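Local structure of DUF1116 domain-containing protein (Enterococcus faecalis, 3CLQ) at residues B[31-36]-B[110-115]. The protein is of unknown function but is probably related to the AllG subunit of oxamate carbamoyltransferase. Residues are numbered along the deposited sequence; the frame is centred on the assembly and turned at random.
Sequences FDKAIN and SPNMYV
Strand 26-33 ends against the start of strand 114-120. Asp32 and Val115 form an antiparallel hydrogen-bonded pair, the shorter bond being Val115 N to Asp32 O at 2.9 Å; Lys33 and Tyr114, a non-hydrogen-bonded pair, end the ladder, and backbone bonds to a turn follow. Ala34 N lies almost on the extended C=O axis of Met113 (N to O 2.8 Å), and Ile35 N meets a lone pair of Pro111 O at 2.9 Å, nearly straight at 171°. The backbone N-H groups of Ala34 and Ile35 are thus taken up by carbonyls of the type I turn Ser110 to Met113. The Lys33 side chain runs beside Asn112, pointing the same way, and crosses Tyr114 obliquely. Its CB approaches Pro111 O; CG, beside the backbone N (chi1 -57°), makes an off-centre CH-pi contact, 4.2 Å from the Tyr114 ring centroid; CD lies near Asn112 OD1; the bend at chi3 (149°) sets CE, which touches Asn112 OD1 and Tyr114 CE1; NZ bonds Asn112 OD1 at 3.1 Å, from above the amide carbonyl plane. Asn112 ND2 is held by Glu73. Ile35 CB packs on Pro111 CB at 3.7 Å. Helix 146-168 borders Phe31 and Tyr114, helix 60-73 lines the turn, and the two strands are the central neighbours of an antiparallel sheet.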
ATOM      1  N   PHE B  31     -16.421   7.288 -16.195  1.00 53.06           N
ATOM      2  CA  PHE B  31     -16.409   6.016 -16.905  1.00 52.08           C
ATOM      3  C   PHE B  31     -17.566   6.036 -17.865  1.00 52.57           C
ATOM      4  O   PHE B  31     -18.606   6.611 -17.560  1.00 53.10           O
ATOM      5  CB  PHE B  31     -16.627   4.858 -15.947  1.00 50.49           C
ATOM      6  CG  PHE B  31     -15.516   4.663 -14.953  1.00 49.94           C
ATOM      7  CD1 PHE B  31     -14.455   3.814 -15.237  1.00 49.69           C
ATOM      8  CD2 PHE B  31     -15.535   5.316 -13.733  1.00 49.04           C
ATOM      9  CE1 PHE B  31     -13.440   3.629 -14.310  1.00 49.87           C
ATOM     10  CE2 PHE B  31     -14.524   5.123 -12.809  1.00 48.88           C
ATOM     11  CZ  PHE B  31     -13.483   4.290 -13.086  1.00 49.03           C
ATOM     12  N   ASP B  32     -17.407   5.384 -19.010  1.00 53.05           N
ATOM     13  CA  ASP B  32     -18.474   5.329 -20.007  1.00 53.71           C
ATOM     14  C   ASP B  32     -18.100   4.398 -21.177  1.00 53.53           C
ATOM     15  O   ASP B  32     -16.931   4.048 -21.375  1.00 53.59           O
ATOM     16  CB  ASP B  32     -18.838   6.740 -20.502  1.00 54.52           C
ATOM     17  CG  ASP B  32     -20.331   6.882 -20.862  1.00 55.99           C
ATOM     18  OD1 ASP B  32     -21.092   5.882 -20.775  1.00 55.98           O
ATOM     19  OD2 ASP B  32     -20.744   8.004 -21.247  1.00 56.35           O
ATOM     20  N   LYS B  33     -19.105   3.966 -21.926  1.00 52.73           N
ATOM     21  CA  LYS B  33     -18.868   3.128 -23.073  1.00 52.75           C
ATOM     22  C   LYS B  33     -17.902   3.851 -23.989  1.00 52.68           C
ATOM     23  O   LYS B  33     -18.018   5.048 -24.199  1.00 52.40           O
ATOM     24  CB  LYS B  33     -20.183   2.846 -23.809  1.00 53.38           C
ATOM     25  CG  LYS B  33     -21.270   2.210 -22.946  1.00 53.40           C
ATOM     26  CD  LYS B  33     -22.402   1.685 -23.796  1.00 53.43           C
ATOM     27  CE  LYS B  33     -23.041   0.465 -23.160  1.00 53.33           C
ATOM     28  NZ  LYS B  33     -24.009  -0.131 -24.114  1.00 53.28           N
ATOM     29  N   ALA B  34     -16.947   3.121 -24.537  1.00 53.60           N
ATOM     30  CA  ALA B  34     -16.041   3.690 -25.520  1.00 54.62           C
ATOM     31  C   ALA B  34     -16.784   4.571 -26.529  1.00 55.47           C
ATOM     32  O   ALA B  34     -16.468   5.742 -26.694  1.00 56.70           O
ATOM     33  CB  ALA B  34     -15.323   2.596 -26.233  1.00 54.65           C
ATOM     34  N   ILE B  35     -17.782   4.016 -27.196  1.00 55.71           N
ATOM     35  CA  ILE B  35     -18.411   4.730 -28.297  1.00 56.45           C
ATOM     36  C   ILE B  35     -19.011   6.085 -27.914  1.00 57.05           C
ATOM     37  O   ILE B  35     -19.117   6.973 -28.760  1.00 57.07           O
ATOM     38  CB  ILE B  35     -19.486   3.861 -28.968  1.00 56.94           C
ATOM     39  CG1 ILE B  35     -19.516   4.085 -30.505  1.00 57.20           C
ATOM     40  CG2 ILE B  35     -20.825   4.027 -28.250  1.00 56.66           C
ATOM     41  CD1 ILE B  35     -20.292   5.302 -31.005  1.00 57.55           C
ATOM     42  N   ASN B  36     -19.397   6.252 -26.648  1.00 57.36           N
ATOM     43  CA  ASN B  36     -19.976   7.520 -26.190  1.00 57.15           C
ATOM     44  C   ASN B  36     -18.965   8.638 -25.979  1.00 57.64           C
ATOM     45  O   ASN B  36     -19.344   9.804 -25.982  1.00 58.08           O
ATOM     46  CB  ASN B  36     -20.751   7.358 -24.878  1.00 56.38           C
ATOM     47  CG  ASN B  36     -21.957   6.476 -25.011  1.00 55.70           C
ATOM     48  OD1 ASN B  36     -22.475   6.272 -26.105  1.00 55.27           O
ATOM     49  ND2 ASN B  36     -22.420   5.939 -23.884  1.00 55.52           N
ATOM     50  N   SER B 110     -13.675  -2.309 -27.768  1.00 52.17           N
ATOM     51  CA  SER B 110     -14.755  -2.169 -28.718  1.00 53.14           C
ATOM     52  C   SER B 110     -15.807  -1.236 -28.168  1.00 53.62           C
ATOM     53  O   SER B 110     -15.895  -1.077 -26.968  1.00 54.99           O
ATOM     54  CB  SER B 110     -15.369  -3.533 -28.995  1.00 53.62           C
ATOM     55  OG  SER B 110     -16.289  -3.893 -27.985  1.00 54.18           O
ATOM     56  N   PRO B 111     -16.622  -0.630 -29.040  1.00 54.47           N
ATOM     57  CA  PRO B 111     -17.570   0.427 -28.687  1.00 55.20           C
ATOM     58  C   PRO B 111     -18.310   0.256 -27.364  1.00 56.90           C
ATOM     59  O   PRO B 111     -18.533   1.258 -26.672  1.00 57.55           O
ATOM     60  CB  PRO B 111     -18.555   0.394 -29.833  1.00 54.90           C
ATOM     61  CG  PRO B 111     -17.728  -0.007 -30.995  1.00 54.55           C
ATOM     62  CD  PRO B 111     -16.678  -0.944 -30.479  1.00 54.43           C
ATOM     63  N   ASN B 112     -18.679  -0.976 -27.002  1.00 57.85           N
ATOM     64  CA  ASN B 112     -19.479  -1.199 -25.780  1.00 58.67           C
ATOM     65  C   ASN B 112     -18.737  -1.614 -24.504  1.00 59.35           C
ATOM     66  O   ASN B 112     -19.361  -1.899 -23.476  1.00 59.14           O
ATOM     67  CB  ASN B 112     -20.645  -2.133 -26.061  1.00 58.80           C
ATOM     68  CG  ASN B 112     -21.638  -1.513 -26.985  1.00 58.97           C
ATOM     69  OD1 ASN B 112     -22.300  -0.541 -26.628  1.00 59.75           O
ATOM     70  ND2 ASN B 112     -21.731  -2.039 -28.194  1.00 58.53           N
HETATM   71  N   MSE B 113     -17.412  -1.637 -24.559  1.00 59.71           N
HETATM   72  CA  MSE B 113     -16.646  -1.774 -23.339  1.00 60.33           C
HETATM   73  C   MSE B 113     -16.625  -0.437 -22.629  1.00 58.74           C
HETATM   74  O   MSE B 113     -16.675   0.608 -23.277  1.00 58.06           O
HETATM   75  CB  MSE B 113     -15.233  -2.239 -23.637  1.00 60.81           C
HETATM   76  CG  MSE B 113     -15.213  -3.665 -24.081  1.00 62.19           C
HETATM   77 SE   MSE B 113     -13.486  -4.197 -24.784  0.70 63.88          SE
HETATM   78  CE  MSE B 113     -14.157  -5.256 -26.271  1.00 61.64           C
ATOM     79  N   TYR B 114     -16.573  -0.473 -21.300  1.00 57.39           N
ATOM     80  CA  TYR B 114     -16.445   0.746 -20.528  1.00 55.68           C
ATOM     81  C   TYR B 114     -14.982   1.130 -20.444  1.00 54.73           C
ATOM     82  O   TYR B 114     -14.122   0.254 -20.368  1.00 55.06           O
ATOM     83  CB  TYR B 114     -17.047   0.562 -19.142  1.00 55.64           C
ATOM     84  CG  TYR B 114     -18.481   0.953 -19.126  1.00 55.22           C
ATOM     85  CD1 TYR B 114     -19.457   0.094 -19.632  1.00 56.14           C
ATOM     86  CD2 TYR B 114     -18.870   2.200 -18.663  1.00 54.88           C
ATOM     87  CE1 TYR B 114     -20.811   0.475 -19.661  1.00 55.63           C
ATOM     88  CE2 TYR B 114     -20.208   2.586 -18.675  1.00 55.12           C
ATOM     89  CZ  TYR B 114     -21.167   1.721 -19.182  1.00 55.46           C
ATOM     90  OH  TYR B 114     -22.478   2.100 -19.207  1.00 55.55           O
ATOM     91  N   VAL B 115     -14.710   2.433 -20.486  1.00 53.15           N
ATOM     92  CA  VAL B 115     -13.347   2.961 -20.337  1.00 51.92           C
ATOM     93  C   VAL B 115     -13.261   4.006 -19.217  1.00 50.58           C
ATOM     94  O   VAL B 115     -14.259   4.656 -18.929  1.00 49.94           O
ATOM     95  CB  VAL B 115     -12.814   3.583 -21.667  1.00 51.85           C
ATOM     96  CG1 VAL B 115     -12.508   2.504 -22.681  1.00 51.60           C
ATOM     97  CG2 VAL B 115     -13.805   4.604 -22.250  1.00 52.11           C
TER